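Local coordinates for GTP-binding protein (Pyrococcus horikoshii, PDB 1WXQ) that probably binds GTP and may hydrolyse nucleoside triphosphates, as an archaeal member of the Obg-like GTPases whose exact cellular role is unknown, at residues S103-V108 with K215-A220; D130-E135 with E240-I245. All coordinates share one frame; numbering follows the deposited sequence.

Contact 1 of 2, residues S103-V108 with K215-A220; sequences SALIHV and KPMVIA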
# COMPACT_ATOMS: atom_id res chain seq x y z
N SER A 103 -1.07 -4.54 -4.05
CA SER A 103 -0.15 -4.80 -2.96
C SER A 103 -0.89 -4.39 -1.68
O SER A 103 -0.55 -4.83 -0.59
CB SER A 103 1.12 -3.95 -3.09
OG SER A 103 1.85 -4.32 -4.22
N ALA A 104 -1.88 -3.52 -1.83
CA ALA A 104 -2.63 -3.09 -0.67
C ALA A 104 -3.91 -2.46 -1.14
O ALA A 104 -4.04 -2.08 -2.30
CB ALA A 104 -1.85 -2.08 0.17
N LEU A 105 -4.87 -2.36 -0.23
CA LEU A 105 -6.14 -1.78 -0.58
C LEU A 105 -6.53 -0.69 0.40
O LEU A 105 -6.25 -0.78 1.60
CB LEU A 105 -7.22 -2.84 -0.53
CG LEU A 105 -7.08 -4.16 -1.25
CD1 LEU A 105 -8.08 -5.15 -0.66
CD2 LEU A 105 -7.29 -3.96 -2.73
N ILE A 106 -7.18 0.34 -0.12
CA ILE A 106 -7.70 1.41 0.71
C ILE A 106 -9.21 1.19 0.68
O ILE A 106 -9.87 1.45 -0.33
CB ILE A 106 -7.39 2.78 0.12
CG1 ILE A 106 -5.89 3.04 0.17
CG2 ILE A 106 -8.15 3.87 0.90
CD1 ILE A 106 -5.50 4.35 -0.49
N HIS A 107 -9.77 0.69 1.78
CA HIS A 107 -11.20 0.46 1.80
C HIS A 107 -11.98 1.67 2.35
O HIS A 107 -11.97 1.93 3.56
CB HIS A 107 -11.54 -0.79 2.62
CG HIS A 107 -12.99 -1.17 2.55
ND1 HIS A 107 -13.89 -0.47 1.78
CD2 HIS A 107 -13.67 -2.17 3.14
CE1 HIS A 107 -15.09 -1.03 1.90
NE2 HIS A 107 -14.98 -2.06 2.71
N VAL A 108 -12.65 2.38 1.45
CA VAL A 108 -13.44 3.56 1.77
C VAL A 108 -14.82 3.19 2.31
O VAL A 108 -15.57 2.46 1.67
CB VAL A 108 -13.62 4.42 0.53
CG1 VAL A 108 -14.37 5.69 0.88
CG2 VAL A 108 -12.27 4.73 -0.07
N LYS A 215 -3.13 -8.90 0.81
CA LYS A 215 -4.15 -7.90 0.53
C LYS A 215 -4.40 -7.07 1.78
O LYS A 215 -5.52 -6.92 2.23
CB LYS A 215 -5.42 -8.59 0.05
CG LYS A 215 -5.26 -9.20 -1.35
CD LYS A 215 -4.97 -8.11 -2.39
CE LYS A 215 -4.70 -8.66 -3.78
NZ LYS A 215 -3.29 -9.11 -3.97
N PRO A 216 -3.33 -6.52 2.36
CA PRO A 216 -3.47 -5.70 3.56
C PRO A 216 -4.18 -4.43 3.17
O PRO A 216 -4.05 -3.95 2.03
CB PRO A 216 -2.03 -5.44 3.96
CG PRO A 216 -1.36 -5.31 2.64
CD PRO A 216 -1.95 -6.46 1.85
N MSE A 217 -4.95 -3.86 4.08
CA MSE A 217 -5.65 -2.65 3.72
C MSE A 217 -5.72 -1.58 4.77
O MSE A 217 -5.46 -1.80 5.95
CB MSE A 217 -7.06 -2.97 3.22
CG MSE A 217 -7.81 -4.07 3.96
SE MSE A 217 -9.51 -4.40 3.03
CE MSE A 217 -9.43 -6.33 2.94
N VAL A 218 -6.02 -0.37 4.30
CA VAL A 218 -6.19 0.75 5.19
C VAL A 218 -7.62 1.20 4.94
O VAL A 218 -8.10 1.22 3.80
CB VAL A 218 -5.22 1.90 4.88
CG1 VAL A 218 -5.62 3.15 5.67
CG2 VAL A 218 -3.81 1.49 5.25
N ILE A 219 -8.31 1.54 6.02
CA ILE A 219 -9.68 1.95 5.93
C ILE A 219 -9.85 3.47 5.96
O ILE A 219 -9.39 4.15 6.87
CB ILE A 219 -10.48 1.30 7.07
CG1 ILE A 219 -10.19 -0.20 7.06
CG2 ILE A 219 -11.97 1.58 6.91
CD1 ILE A 219 -10.82 -0.97 8.19
N ALA A 220 -10.49 4.00 4.93
CA ALA A 220 -10.74 5.43 4.87
C ALA A 220 -12.18 5.64 5.33
O ALA A 220 -13.12 5.30 4.61
CB ALA A 220 -10.57 5.93 3.44
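Leu105 and Met217, a selenomethionine in this crystal, face each other where strands 104-108 and 217-220 run side by side in parallel, their axes 22° apart. Backbone bonds alternate between the chains: Leu105 N gives to Pro216 O at 2.9 Å, His107 N to Val218 O at 2.7 Å, and Ala220 N to His107 O. Val218 N also donates to Leu105 O, a bond less certain because the position of that oxygen is doubtful.

Leu105, His107, Met217 and Ile219 share one face of the sheet. The Leu105 and Met217 side chains cross obliquely; CD1 of Leu105 touches both SE and CE of Met217, 4.0 Å from SE, and His107 CB approaches the same selenium from a different side, at 4.2 Å from SE. His107 ND1 makes a weak hydrogen bond to Val6 O. On the other face Ala220 CB meets Ile106 CG2 at 4.1 Å and also touches Val108 CG2, with Phe16 of helix 13-21 packed on all three residues. Helix 127-147 packs against the first face. This is the three-layer alpha/beta packing on which P-loop GTPase domains are built, and strand 104-110 also pairs with strand 2-7, which leads into a probable Walker A loop.

Contact 2 of 2, residues D130-E135 with E240-I245; sequences DIEFLE and EKRGYI
Glu135 reaches out from helix 127-147 to meet Arg242 and Tyr244, both on the turn that follows helix 229-241. Its CB stands 4.2 Å from Tyr244 OH, and CG, set anti to the backbone N (chi1 -159°), comes closer to that hydroxyl, at 3.6 Å. The chain then bends at chi2, and the carboxylate at its end divides its oxygens between two partners. OE1 forms a salt bridge with Arg242: NH2 donates at 2.7 Å, with OE1 near the guanidinium plane, yet the nitrogen arrives from above the carboxylate plane. A second, weak bond comes to OE1 from Arg242 NH1. The two groups meet tip to tip with their planes 75° apart, so this is not a flat, two-oxygen pairing. OE2 accepts a hydrogen bond from Tyr244 OH; the modelled 2.5 Å between OE2 and OH is shorter than this resolution can vouch for. OE2 lies at the edge of the ring and also pairs with Arg211.

Ile131, one helical turn earlier, lays CG2 over one face of the same ring in a CH-pi contact, 4.3 Å from the ring centroid and offset toward the rim. Glu132 adds its CG, 3.9 Å from Arg242 NH2, while its own carboxylate pairs with Arg136. Arg242 NH1 has a further salt bridge to Glu239. Phenol and arginine thus converge on a single buried carboxylate, and together with Arg211 they would be expected to favour its ionised form and compensate its charge where the helix packs against the turn.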
# COMPACT_ATOMS: atom_id res chain seq x y z
N ASP A 130 -19.36 -3.51 6.93
CA ASP A 130 -19.01 -3.52 5.51
C ASP A 130 -17.56 -3.91 5.42
O ASP A 130 -17.11 -4.42 4.39
CB ASP A 130 -19.16 -2.15 4.87
CG ASP A 130 -20.61 -1.72 4.71
OD1 ASP A 130 -21.38 -2.43 4.03
OD2 ASP A 130 -20.98 -0.65 5.26
N ILE A 131 -16.81 -3.64 6.48
CA ILE A 131 -15.39 -3.96 6.51
C ILE A 131 -15.28 -5.46 6.54
O ILE A 131 -14.50 -6.06 5.78
CB ILE A 131 -14.71 -3.37 7.77
CG1 ILE A 131 -14.87 -1.85 7.76
CG2 ILE A 131 -13.24 -3.73 7.80
CD1 ILE A 131 -14.16 -1.18 8.91
N GLU A 132 -16.07 -6.07 7.40
CA GLU A 132 -16.06 -7.51 7.51
C GLU A 132 -16.57 -8.14 6.21
O GLU A 132 -16.05 -9.16 5.77
CB GLU A 132 -16.92 -7.96 8.69
CG GLU A 132 -16.21 -8.94 9.58
CD GLU A 132 -17.06 -10.13 9.91
OE1 GLU A 132 -18.16 -9.94 10.49
OE2 GLU A 132 -16.63 -11.26 9.57
N PHE A 133 -17.56 -7.51 5.59
CA PHE A 133 -18.09 -8.03 4.33
C PHE A 133 -16.96 -8.22 3.34
O PHE A 133 -16.70 -9.33 2.89
CB PHE A 133 -19.13 -7.09 3.72
CG PHE A 133 -19.64 -7.56 2.37
CD1 PHE A 133 -20.64 -8.52 2.27
CD2 PHE A 133 -19.09 -7.06 1.19
CE1 PHE A 133 -21.08 -9.00 1.02
CE2 PHE A 133 -19.52 -7.53 -0.07
CZ PHE A 133 -20.52 -8.50 -0.15
N LEU A 134 -16.29 -7.12 3.01
CA LEU A 134 -15.16 -7.14 2.07
C LEU A 134 -14.16 -8.23 2.45
O LEU A 134 -13.69 -9.01 1.62
CB LEU A 134 -14.45 -5.78 2.08
CG LEU A 134 -13.88 -5.24 0.77
CD1 LEU A 134 -12.72 -4.32 1.10
CD2 LEU A 134 -13.39 -6.37 -0.13
N GLU A 135 -13.84 -8.27 3.73
CA GLU A 135 -12.91 -9.22 4.32
C GLU A 135 -13.18 -10.67 3.87
O GLU A 135 -12.31 -11.33 3.29
CB GLU A 135 -13.02 -9.08 5.84
CG GLU A 135 -11.84 -9.59 6.63
CD GLU A 135 -11.56 -8.73 7.84
OE1 GLU A 135 -12.52 -8.23 8.45
OE2 GLU A 135 -10.37 -8.55 8.18
N GLU A 240 -9.14 -0.88 14.96
CA GLU A 240 -7.70 -0.90 15.18
C GLU A 240 -7.32 -2.07 16.08
O GLU A 240 -6.15 -2.45 16.18
CB GLU A 240 -7.19 0.43 15.74
CG GLU A 240 -7.39 1.62 14.75
CD GLU A 240 -6.25 2.66 14.80
OE1 GLU A 240 -5.81 3.04 15.91
OE2 GLU A 240 -5.78 3.10 13.73
N LYS A 241 -8.31 -2.66 16.74
CA LYS A 241 -8.05 -3.82 17.57
C LYS A 241 -7.99 -5.04 16.66
O LYS A 241 -7.31 -6.03 16.96
CB LYS A 241 -9.15 -4.02 18.61
CG LYS A 241 -8.99 -3.19 19.86
CD LYS A 241 -9.81 -3.78 20.98
CE LYS A 241 -9.50 -3.13 22.32
NZ LYS A 241 -10.12 -3.89 23.44
N ARG A 242 -8.70 -4.96 15.53
CA ARG A 242 -8.75 -6.05 14.55
C ARG A 242 -7.61 -6.04 13.54
O ARG A 242 -7.63 -6.80 12.58
CB ARG A 242 -10.07 -6.03 13.79
CG ARG A 242 -11.28 -6.20 14.68
CD ARG A 242 -12.59 -6.22 13.88
NE ARG A 242 -12.75 -7.43 13.08
CZ ARG A 242 -12.51 -7.50 11.77
NH1 ARG A 242 -12.10 -6.42 11.10
NH2 ARG A 242 -12.69 -8.65 11.12
N GLY A 243 -6.62 -5.18 13.75
CA GLY A 243 -5.50 -5.13 12.83
C GLY A 243 -5.70 -4.22 11.63
O GLY A 243 -5.06 -4.40 10.58
N TYR A 244 -6.59 -3.24 11.77
CA TYR A 244 -6.88 -2.29 10.70
C TYR A 244 -6.56 -0.85 11.09
O TYR A 244 -6.86 -0.42 12.20
CB TYR A 244 -8.35 -2.34 10.32
CG TYR A 244 -8.73 -3.46 9.39
CD1 TYR A 244 -8.27 -3.49 8.07
CD2 TYR A 244 -9.57 -4.48 9.83
CE1 TYR A 244 -8.64 -4.51 7.20
CE2 TYR A 244 -9.95 -5.51 8.97
CZ TYR A 244 -9.48 -5.52 7.66
OH TYR A 244 -9.87 -6.53 6.80
N ILE A 245 -5.95 -0.13 10.16
CA ILE A 245 -5.63 1.28 10.37
C ILE A 245 -6.81 2.08 9.81
O ILE A 245 -7.16 1.93 8.64
CB ILE A 245 -4.37 1.68 9.59
CG1 ILE A 245 -3.15 0.97 10.19
CG2 ILE A 245 -4.23 3.20 9.58
CD1 ILE A 245 -1.85 1.27 9.46

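In the fold
Both contacts belong to the G-domain region, with centres about 9 Å apart, and they meet directly. Contact 1 is interior, joining two central strands through backbone bonds and apolar side chains; contact 2 lies farther out, on one face of that sheet, and relies on charge and a phenol, with Arg242 exposed. Each half of contact 2 follows a strand of contact 1 in the chain: helix 127-147 comes after strand 104-110, and helix 229-241, with its turn, after strand 217-222. Leu134 packs on His107, Ile131 on Ile219 and Tyr244 on Met217, while Ile219 N probably bonds to Ile245 O, where strand 245-249 joins the sheet.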